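Local atomic coordinates of transcription initiation factor TFIID subunit 5 (Encephalitozoon cuniculi, PDB entry 2J4B), a protein that is a component of the TFIID and SAGA complexes that probably mediates regulated transcription initiation by RNA polymerase II, represented here by its N-terminal NTD2 domain. Residues Y12-T17 / R117-I122; Y35-H40 / L123-Q128; E76-V81 / N87-T92. All coordinates share one frame; numbering follows the deposited sequence.

Contact 1: residues Y12-T17 / R117-I122; sequences YVSLKT and RNLTYI
L15 and I122 meet where the first helix of the modelled chain, 8-21, packs against the start of its last helix, 120-129, in the largely helical NTD2 domain of TAF5. L15 can be traced outward atom by atom. Its CB lies 4.0 Å from I122 CD1. CG is carried anti to the backbone N (chi1 175°), which leads the chain on past that same methyl. Of the two branches, CD2 makes the closer approach, 3.7 Å from I122 CD1, and the L15 side chain also packs on L37 of helix 34-47. L15 CD1 points elsewhere, 5.2 Å from I122 CD1. I122 presents chiefly its extended CG1-CD1 arm, the two side chains crossing at a slant.

L119, at the N-cap position of helix 120-129 and centre of an inverse gamma turn, packs beside F113 and L114 of helix 104-116. Toward solvent the contact turns polar. S14 OG and R117 NH1 are 3.6 Å apart without a direct bond, but a water spans them, 3.1 Å from S14 OG and accepting from R117 NH1 at the edge of the guanidinium, in its plane.

Contact 2: residues Y35-H40 / L123-Q128; sequences YPLFIH and LKILNQ
I125 carries its whole side of this contact, one branch directed at H40 and the other at L37, residues one helical turn apart on helix 34-47. The better-packed part is here, though its spacing is not tight. I125 CG2 approaches H40 CD2 to 4.2 Å, lying obliquely to the imidazole, and I125 CG1 stands 4.3 Å from L37 CD1. The two arms diverge at the branched CB, and a chi1 of -66°, with CG2 anti to the backbone N, turns CG2 to H40 and CG1 to L37. The two backbones come close, with the CA atoms of L37 and I125 7.2 Å apart. All three residues are buried, and no hydrogen bond crosses between the segments.

In the fold, helix 120-129 is the second of two helices, after 104-116, that connect the parallel strands 98-103 and 130-135 of the NTD2 domain. I125 faces inward from it to helix 34-47, while L126 lies against I111 and L114 of the preceding helix. The H40 ring is also stacked with that of H129 and meets F93.

The outer side of helix 120-129 has the opposite character. K124, N127 and Q128 are exposed and do not meet segment 35-40. Close to the end of that helix, the carbonyl O of Q128 receives a hydrogen bond from K97 NZ, which also reaches N127 O weakly.

Contact 3: residues E76-V81 / N87-T92; sequences ESIYTV and NNFAYT
I78 reaches from the loop 76-81 to the surface of helix 88-95, where F89 and A90 receive it. The apolar contacts come first and are almost the whole of the interface. I78 CD1 lies 3.2 Å from F89 CZ and 3.5 Å from F89 CE1, while the same methyl is 3.3 Å from A90 CB. The shortest of these separations fall below normal van der Waals contact, and their exact values are doubtful; the methyl nevertheless lies against both residues. Behind it, I78 CG1 is 4.1 Å from F89 CZ. The isoleucine and the phenylalanine approach from opposite directions, with the methyl placed obliquely to the ring. F89 holds its CG between the backbone N and the carbonyl carbon (chi1 77°), which swings the ring over A90, whose CB lies above one face and off toward the rim. F75 of helix 69-75 adds an edge-to-face ring contact to F89.

Polar groups border this apolar core without bonding across it. N87, at the N-cap position of helix 88-95, brings ND2 within 4.4 Å of I78 CG1, but its hydrogen bond goes to H83 O in the short helix 81-86. Its own side chain makes no capping bond. At the start of helix 81-86, T80 OG1 caps the H83 N weakly, and H83 ND1 bonds to Y79 N.

Loop 76-81 and helix 88-95 flank helix 81-86, and the contact closes this local helical turn of the chain. I78 also touches H83 and I84, so it packs on both helices. The polar bonds run from each segment to H83, linking the two sides indirectly, whereas apolar burial alone joins them directly.

How the contacts relate
Contacts 1 and 2 adjoin: their centres are 11 Å apart, both draw on helix 120-129, and L37 bridges them, its CD2 being 3.6 Å from L15 CD2 and 3.9 Å from I122 CD1. The two pairings interleave in sequence, so helices 8-21 and 34-47 are both tied to the same final helix. Contact 3 is more local, its residues about ten positions apart, against more than eighty for the other two. Its centre is 16 Å from that of contact 2 and 24 Å from that of contact 1, on the other side of the chain's centre from contact 1, and it touches neither. Helix 34-47 links the regions, supplying L37 and H40 to contact 2 and F43 against A90 at contact 3.

Contact 1: residues Y12-T17 / R117-I122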
loop_
_atom_site.group_PDB
_atom_site.type_symbol
_atom_site.label_atom_id
_atom_site.label_comp_id
_atom_site.label_asym_id
_atom_site.label_seq_id
_atom_site.Cartn_x
_atom_site.Cartn_y
_atom_site.Cartn_z
ATOM N N TYR A 12 -5.187 -6.095 -3.000
ATOM C CA TYR A 12 -4.760 -5.751 -1.659
ATOM C C TYR A 12 -5.088 -6.874 -0.678
ATOM O O TYR A 12 -4.213 -7.355 0.037
ATOM C CB TYR A 12 -5.439 -4.456 -1.223
ATOM C CG TYR A 12 -5.104 -4.036 0.187
ATOM C CD1 TYR A 12 -4.011 -3.222 0.442
ATOM C CD2 TYR A 12 -5.883 -4.442 1.255
ATOM C CE1 TYR A 12 -3.695 -2.835 1.718
ATOM C CE2 TYR A 12 -5.577 -4.060 2.540
ATOM C CZ TYR A 12 -4.485 -3.255 2.768
ATOM O OH TYR A 12 -4.175 -2.867 4.052
ATOM N N VAL A 13 -6.352 -7.285 -0.651
ATOM C CA VAL A 13 -6.798 -8.411 0.174
ATOM C C VAL A 13 -6.009 -9.701 -0.065
ATOM O O VAL A 13 -5.571 -10.351 0.876
ATOM C CB VAL A 13 -8.294 -8.728 -0.088
ATOM C CG1 VAL A 13 -8.715 -9.971 0.687
ATOM C CG2 VAL A 13 -9.183 -7.521 0.274
ATOM N N SER A 14 -5.853 -10.077 -1.326
ATOM C CA SER A 14 -5.173 -11.322 -1.691
ATOM C C SER A 14 -3.692 -11.307 -1.260
ATOM O O SER A 14 -3.146 -12.332 -0.827
ATOM C CB SER A 14 -5.313 -11.554 -3.199
ATOM O OG SER A 14 -4.153 -12.156 -3.743
ATOM N N LEU A 15 -3.059 -10.142 -1.366
ATOM C CA LEU A 15 -1.739 -9.924 -0.784
ATOM C C LEU A 15 -1.787 -9.992 0.738
ATOM O O LEU A 15 -1.013 -10.701 1.360
ATOM C CB LEU A 15 -1.185 -8.574 -1.214
ATOM C CG LEU A 15 0.143 -8.165 -0.570
ATOM C CD1 LEU A 15 1.250 -9.185 -0.834
ATOM C CD2 LEU A 15 0.518 -6.773 -1.054
ATOM N N LYS A 16 -2.703 -9.248 1.338
ATOM C CA LYS A 16 -2.885 -9.283 2.787
ATOM C C LYS A 16 -3.033 -10.713 3.317
ATOM O O LYS A 16 -2.416 -11.070 4.312
ATOM C CB LYS A 16 -4.104 -8.456 3.180
ATOM C CG LYS A 16 -4.342 -8.361 4.674
ATOM C CD LYS A 16 -5.582 -7.528 4.976
ATOM C CE LYS A 16 -6.102 -7.809 6.362
ATOM N NZ LYS A 16 -7.435 -7.199 6.582
ATOM N N THR A 17 -3.843 -11.523 2.646
ATOM C CA THR A 17 -4.118 -12.882 3.094
ATOM C C THR A 17 -2.893 -13.791 2.961
ATOM O O THR A 17 -2.694 -14.721 3.762
ATOM C CB THR A 17 -5.289 -13.488 2.294
ATOM O OG1 THR A 17 -6.422 -12.605 2.370
ATOM C CG2 THR A 17 -5.651 -14.858 2.824
ATOM N N ARG A 117 0.868 -14.347 -9.624
ATOM C CA ARG A 117 -0.549 -14.039 -9.585
ATOM C C ARG A 117 -0.879 -12.835 -10.444
ATOM O O ARG A 117 -1.963 -12.283 -10.346
ATOM C CB ARG A 117 -0.990 -13.768 -8.144
ATOM C CG ARG A 117 -0.865 -14.970 -7.211
ATOM C CD ARG A 117 -2.054 -14.990 -6.269
ATOM N NE ARG A 117 -2.119 -16.156 -5.385
ATOM C CZ ARG A 117 -3.181 -16.437 -4.632
ATOM N NH1 ARG A 117 -4.248 -15.641 -4.673
ATOM N NH2 ARG A 117 -3.185 -17.505 -3.843
ATOM N N ASN A 118 0.063 -12.413 -11.273
ATOM C CA ASN A 118 -0.144 -11.251 -12.120
ATOM C C ASN A 118 -0.854 -10.113 -11.370
ATOM O O ASN A 118 -1.899 -9.621 -11.809
ATOM C CB ASN A 118 -0.947 -11.641 -13.373
ATOM C CG ASN A 118 -0.259 -12.729 -14.206
ATOM O OD1 ASN A 118 0.040 -13.822 -13.722
ATOM N ND2 ASN A 118 -0.027 -12.431 -15.471
ATOM N N LEU A 119 -0.298 -9.711 -10.229
ATOM C CA LEU A 119 -0.829 -8.581 -9.476
ATOM C C LEU A 119 -0.178 -7.320 -10.034
ATOM O O LEU A 119 0.579 -6.623 -9.365
ATOM C CB LEU A 119 -0.572 -8.739 -7.972
ATOM C CG LEU A 119 -1.284 -9.896 -7.262
ATOM C CD1 LEU A 119 -1.094 -9.764 -5.782
ATOM C CD2 LEU A 119 -2.788 -9.951 -7.611
ATOM N N THR A 120 -0.517 -7.055 -11.289
ATOM C CA THR A 120 0.130 -6.061 -12.127
ATOM C C THR A 120 0.062 -4.642 -11.535
ATOM O O THR A 120 0.963 -3.811 -11.726
ATOM C CB THR A 120 -0.521 -6.106 -13.527
ATOM O OG1 THR A 120 0.216 -5.306 -14.454
ATOM C CG2 THR A 120 -1.923 -5.585 -13.440
ATOM N N TYR A 121 -0.994 -4.366 -10.787
ATOM C CA TYR A 121 -1.159 -3.051 -10.182
ATOM C C TYR A 121 -0.210 -2.863 -8.997
ATOM O O TYR A 121 0.324 -1.772 -8.800
ATOM C CB TYR A 121 -2.602 -2.836 -9.743
ATOM C CG TYR A 121 -2.767 -1.603 -8.899
ATOM C CD1 TYR A 121 -2.988 -0.370 -9.489
ATOM C CD2 TYR A 121 -2.658 -1.665 -7.511
ATOM C CE1 TYR A 121 -3.127 0.763 -8.732
ATOM C CE2 TYR A 121 -2.779 -0.528 -6.740
ATOM C CZ TYR A 121 -3.014 0.684 -7.360
ATOM O OH TYR A 121 -3.142 1.825 -6.620
ATOM N N ILE A 122 -0.010 -3.914 -8.198
ATOM C CA ILE A 122 0.837 -3.810 -7.006
ATOM C C ILE A 122 2.299 -3.658 -7.405
ATOM O O ILE A 122 3.037 -2.934 -6.752
ATOM C CB ILE A 122 0.697 -5.022 -6.062
ATOM C CG1 ILE A 122 -0.726 -5.122 -5.502
ATOM C CG2 ILE A 122 1.705 -4.919 -4.906
ATOM C CD1 ILE A 122 -0.919 -6.251 -4.474
HETATM O O HOH W 1 -4.444 -13.115 -6.627
#

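Contact 2: residues Y35-H40 / L123-Q128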
loop_
_atom_site.group_PDB
_atom_site.type_symbol
_atom_site.label_atom_id
_atom_site.label_comp_id
_atom_site.label_asym_id
_atom_site.label_seq_id
_atom_site.Cartn_x
_atom_site.Cartn_y
_atom_site.Cartn_z
ATOM N N TYR A 35 0.743 -0.623 4.214
ATOM C CA TYR A 35 0.348 0.753 4.542
ATOM C C TYR A 35 0.425 1.708 3.356
ATOM O O TYR A 35 -0.575 2.366 3.035
ATOM C CB TYR A 35 1.163 1.341 5.702
ATOM C CG TYR A 35 0.839 2.814 5.946
ATOM C CD1 TYR A 35 -0.438 3.210 6.318
ATOM C CD2 TYR A 35 1.793 3.793 5.784
ATOM C CE1 TYR A 35 -0.734 4.518 6.544
ATOM C CE2 TYR A 35 1.508 5.118 6.012
ATOM C CZ TYR A 35 0.243 5.483 6.399
ATOM O OH TYR A 35 -0.066 6.820 6.622
ATOM N N PRO A 36 1.616 1.823 2.728
ATOM C CA PRO A 36 1.729 2.636 1.511
ATOM C C PRO A 36 0.851 2.127 0.373
ATOM O O PRO A 36 0.268 2.921 -0.337
ATOM C CB PRO A 36 3.216 2.541 1.151
ATOM C CG PRO A 36 3.720 1.350 1.881
ATOM C CD PRO A 36 2.911 1.239 3.111
ATOM N N LEU A 37 0.736 0.820 0.210
ATOM C CA LEU A 37 -0.160 0.282 -0.800
ATOM C C LEU A 37 -1.614 0.714 -0.544
ATOM O O LEU A 37 -2.332 1.102 -1.469
ATOM C CB LEU A 37 -0.081 -1.238 -0.801
ATOM C CG LEU A 37 -1.022 -1.956 -1.774
ATOM C CD1 LEU A 37 -1.038 -1.317 -3.193
ATOM C CD2 LEU A 37 -0.627 -3.458 -1.820
ATOM N N PHE A 38 -2.023 0.622 0.720
ATOM C CA PHE A 38 -3.347 1.030 1.184
ATOM C C PHE A 38 -3.700 2.483 0.854
ATOM O O PHE A 38 -4.741 2.765 0.281
ATOM C CB PHE A 38 -3.416 0.826 2.696
ATOM C CG PHE A 38 -4.608 1.440 3.355
ATOM C CD1 PHE A 38 -5.844 0.821 3.300
ATOM C CD2 PHE A 38 -4.482 2.608 4.091
ATOM C CE1 PHE A 38 -6.947 1.373 3.956
ATOM C CE2 PHE A 38 -5.573 3.165 4.764
ATOM C CZ PHE A 38 -6.802 2.546 4.691
ATOM N N ILE A 39 -2.825 3.396 1.233
ATOM C CA ILE A 39 -3.035 4.811 0.949
ATOM C C ILE A 39 -3.107 4.983 -0.550
ATOM O O ILE A 39 -3.979 5.674 -1.068
ATOM C CB ILE A 39 -1.886 5.678 1.524
ATOM C CG1 ILE A 39 -1.930 5.657 3.059
ATOM C CG2 ILE A 39 -1.973 7.117 1.010
ATOM C CD1 ILE A 39 -3.256 6.108 3.651
ATOM N N HIS A 40 -2.195 4.323 -1.256
ATOM C CA HIS A 40 -2.118 4.485 -2.697
ATOM C C HIS A 40 -3.394 4.036 -3.399
ATOM O O HIS A 40 -3.800 4.643 -4.386
ATOM C CB HIS A 40 -0.891 3.776 -3.274
ATOM C CG HIS A 40 0.325 4.637 -3.317
ATOM N ND1 HIS A 40 0.380 5.806 -4.041
ATOM C CD2 HIS A 40 1.531 4.507 -2.717
ATOM C CE1 HIS A 40 1.571 6.357 -3.894
ATOM N NE2 HIS A 40 2.288 5.588 -3.092
ATOM N N LEU A 123 2.704 -4.341 -8.481
ATOM C CA LEU A 123 4.072 -4.241 -9.026
ATOM C C LEU A 123 4.338 -2.854 -9.579
ATOM O O LEU A 123 5.447 -2.365 -9.521
ATOM C CB LEU A 123 4.297 -5.252 -10.166
ATOM C CG LEU A 123 4.261 -6.744 -9.843
ATOM C CD1 LEU A 123 4.056 -7.588 -11.105
ATOM C CD2 LEU A 123 5.509 -7.162 -9.133
ATOM N N LYS A 124 3.309 -2.231 -10.147
ATOM C CA LYS A 124 3.440 -0.877 -10.651
ATOM C C LYS A 124 3.733 0.020 -9.485
ATOM O O LYS A 124 4.680 0.801 -9.517
ATOM C CB LYS A 124 2.170 -0.433 -11.357
ATOM C CG LYS A 124 2.259 0.931 -12.038
ATOM C CD LYS A 124 0.908 1.318 -12.647
ATOM C CE LYS A 124 -0.222 1.449 -11.585
ATOM N NZ LYS A 124 -1.550 1.711 -12.255
ATOM N N ILE A 125 2.951 -0.129 -8.425
ATOM C CA ILE A 125 3.147 0.676 -7.232
ATOM C C ILE A 125 4.568 0.519 -6.678
ATOM O O ILE A 125 5.206 1.508 -6.338
ATOM C CB ILE A 125 2.119 0.332 -6.132
ATOM C CG1 ILE A 125 0.704 0.712 -6.581
ATOM C CG2 ILE A 125 2.515 1.011 -4.774
ATOM C CD1 ILE A 125 0.554 2.139 -6.938
ATOM N N LEU A 126 5.059 -0.715 -6.600
ATOM C CA LEU A 126 6.411 -0.969 -6.095
ATOM C C LEU A 126 7.422 -0.194 -6.898
ATOM O O LEU A 126 8.237 0.515 -6.331
ATOM C CB LEU A 126 6.780 -2.447 -6.165
ATOM C CG LEU A 126 6.026 -3.420 -5.273
ATOM C CD1 LEU A 126 6.928 -4.611 -4.872
ATOM C CD2 LEU A 126 5.505 -2.712 -4.079
ATOM N N ASN A 127 7.371 -0.360 -8.222
ATOM C CA ASN A 127 8.355 0.259 -9.132
ATOM C C ASN A 127 8.311 1.786 -9.104
ATOM O O ASN A 127 9.343 2.423 -9.004
ATOM C CB ASN A 127 8.163 -0.238 -10.574
ATOM C CG ASN A 127 8.543 -1.700 -10.751
ATOM O OD1 ASN A 127 9.624 -2.122 -10.384
ATOM N ND2 ASN A 127 7.647 -2.478 -11.301
ATOM N N GLN A 128 7.109 2.352 -9.184
ATOM C CA GLN A 128 6.894 3.800 -9.251
ATOM C C GLN A 128 6.912 4.536 -7.903
ATOM O O GLN A 128 7.336 5.676 -7.830
ATOM C CB GLN A 128 5.548 4.084 -9.923
ATOM C CG GLN A 128 5.510 3.674 -11.378
ATOM C CD GLN A 128 4.274 4.160 -12.131
ATOM O OE1 GLN A 128 4.192 4.010 -13.361
ATOM N NE2 GLN A 128 3.322 4.745 -11.414
#

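Contact 3: residues E76-V81 / N87-T92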
loop_
_atom_site.group_PDB
_atom_site.type_symbol
_atom_site.label_atom_id
_atom_site.label_comp_id
_atom_site.label_asym_id
_atom_site.label_seq_id
_atom_site.Cartn_x
_atom_site.Cartn_y
_atom_site.Cartn_z
ATOM N N GLU A 76 -8.160 10.506 6.688
ATOM C CA GLU A 76 -9.609 10.360 6.846
ATOM C C GLU A 76 -10.413 11.521 6.235
ATOM O O GLU A 76 -11.470 11.296 5.652
ATOM C CB GLU A 76 -9.944 10.213 8.334
ATOM C CG GLU A 76 -11.386 10.505 8.702
ATOM C CD GLU A 76 -11.554 10.762 10.185
ATOM O OE1 GLU A 76 -11.232 9.852 10.986
ATOM O OE2 GLU A 76 -12.009 11.871 10.545
ATOM N N SER A 77 -9.907 12.750 6.365
ATOM C CA SER A 77 -10.612 13.946 5.893
ATOM C C SER A 77 -10.336 14.272 4.432
ATOM O O SER A 77 -10.844 15.262 3.922
ATOM C CB SER A 77 -10.240 15.174 6.751
ATOM O OG SER A 77 -9.052 15.823 6.282
ATOM N N ILE A 78 -9.529 13.452 3.764
ATOM C CA ILE A 78 -9.188 13.660 2.357
ATOM C C ILE A 78 -10.056 12.797 1.438
ATOM O O ILE A 78 -9.769 11.614 1.272
ATOM C CB ILE A 78 -7.721 13.287 2.115
ATOM C CG1 ILE A 78 -6.808 14.193 2.934
ATOM C CG2 ILE A 78 -7.353 13.386 0.627
ATOM C CD1 ILE A 78 -5.367 13.783 2.854
ATOM N N TYR A 79 -11.101 13.393 0.849
ATOM C CA TYR A 79 -12.062 12.664 0.003
ATOM C C TYR A 79 -11.918 12.947 -1.492
ATOM O O TYR A 79 -12.205 12.085 -2.312
ATOM C CB TYR A 79 -13.517 13.005 0.387
ATOM C CG TYR A 79 -13.788 12.969 1.863
ATOM C CD1 TYR A 79 -13.748 11.769 2.565
ATOM C CD2 TYR A 79 -14.079 14.132 2.564
ATOM C CE1 TYR A 79 -13.990 11.728 3.920
ATOM C CE2 TYR A 79 -14.321 14.095 3.930
ATOM C CZ TYR A 79 -14.268 12.888 4.597
ATOM O OH TYR A 79 -14.506 12.842 5.945
ATOM N N THR A 80 -11.515 14.161 -1.848
ATOM C CA THR A 80 -11.498 14.559 -3.247
ATOM C C THR A 80 -10.095 14.826 -3.744
ATOM O O THR A 80 -9.143 14.861 -2.962
ATOM C CB THR A 80 -12.348 15.810 -3.472
ATOM O OG1 THR A 80 -11.726 16.931 -2.828
ATOM C CG2 THR A 80 -13.758 15.596 -2.922
ATOM N N VAL A 81 -9.980 15.001 -5.054
ATOM C CA VAL A 81 -8.719 15.327 -5.695
ATOM C C VAL A 81 -8.186 16.666 -5.217
ATOM O O VAL A 81 -6.980 16.818 -5.037
ATOM C CB VAL A 81 -8.862 15.355 -7.247
ATOM C CG1 VAL A 81 -7.741 16.181 -7.898
ATOM C CG2 VAL A 81 -8.865 13.946 -7.785
ATOM N N ASN A 87 -3.495 19.541 0.796
ATOM C CA ASN A 87 -2.856 18.978 1.972
ATOM C C ASN A 87 -1.528 18.326 1.586
ATOM O O ASN A 87 -1.499 17.310 0.864
ATOM C CB ASN A 87 -3.784 17.956 2.617
ATOM C CG ASN A 87 -5.049 18.589 3.155
ATOM O OD1 ASN A 87 -5.049 19.160 4.259
ATOM N ND2 ASN A 87 -6.140 18.498 2.386
ATOM N N ASN A 88 -0.433 18.922 2.052
ATOM C CA ASN A 88 0.896 18.558 1.575
ATOM C C ASN A 88 1.359 17.208 2.072
ATOM O O ASN A 88 2.179 16.554 1.426
ATOM C CB ASN A 88 1.925 19.635 1.928
ATOM C CG ASN A 88 1.991 20.737 0.889
ATOM O OD1 ASN A 88 2.346 21.876 1.198
ATOM N ND2 ASN A 88 1.635 20.408 -0.353
ATOM N N PHE A 89 0.841 16.777 3.215
ATOM C CA PHE A 89 1.145 15.433 3.662
ATOM C C PHE A 89 0.522 14.430 2.667
ATOM O O PHE A 89 1.091 13.383 2.423
ATOM C CB PHE A 89 0.682 15.190 5.098
ATOM C CG PHE A 89 -0.785 14.955 5.220
ATOM C CD1 PHE A 89 -1.324 13.694 4.991
ATOM C CD2 PHE A 89 -1.637 15.998 5.544
ATOM C CE1 PHE A 89 -2.686 13.490 5.085
ATOM C CE2 PHE A 89 -3.002 15.801 5.642
ATOM C CZ PHE A 89 -3.530 14.551 5.415
ATOM N N ALA A 90 -0.626 14.766 2.077
ATOM C CA ALA A 90 -1.262 13.897 1.073
ATOM C C ALA A 90 -0.588 13.998 -0.299
ATOM O O ALA A 90 -0.432 12.988 -0.990
ATOM C CB ALA A 90 -2.735 14.204 0.949
ATOM N N TYR A 91 -0.210 15.219 -0.686
ATOM C CA TYR A 91 0.449 15.464 -1.964
ATOM C C TYR A 91 1.819 14.838 -1.977
ATOM O O TYR A 91 2.191 14.157 -2.927
ATOM C CB TYR A 91 0.580 16.969 -2.219
ATOM C CG TYR A 91 1.108 17.338 -3.590
ATOM C CD1 TYR A 91 0.274 17.361 -4.694
ATOM C CD2 TYR A 91 2.439 17.680 -3.770
ATOM C CE1 TYR A 91 0.757 17.703 -5.950
ATOM C CE2 TYR A 91 2.934 18.033 -5.023
ATOM C CZ TYR A 91 2.094 18.041 -6.102
ATOM O OH TYR A 91 2.598 18.389 -7.335
ATOM N N THR A 92 2.573 15.078 -0.914
ATOM C CA THR A 92 3.916 14.523 -0.790
ATOM C C THR A 92 3.873 13.010 -0.848
ATOM O O THR A 92 4.697 12.387 -1.505
ATOM C CB THR A 92 4.581 14.954 0.506
ATOM O OG1 THR A 92 4.885 16.344 0.429
ATOM C CG2 THR A 92 5.867 14.181 0.726
#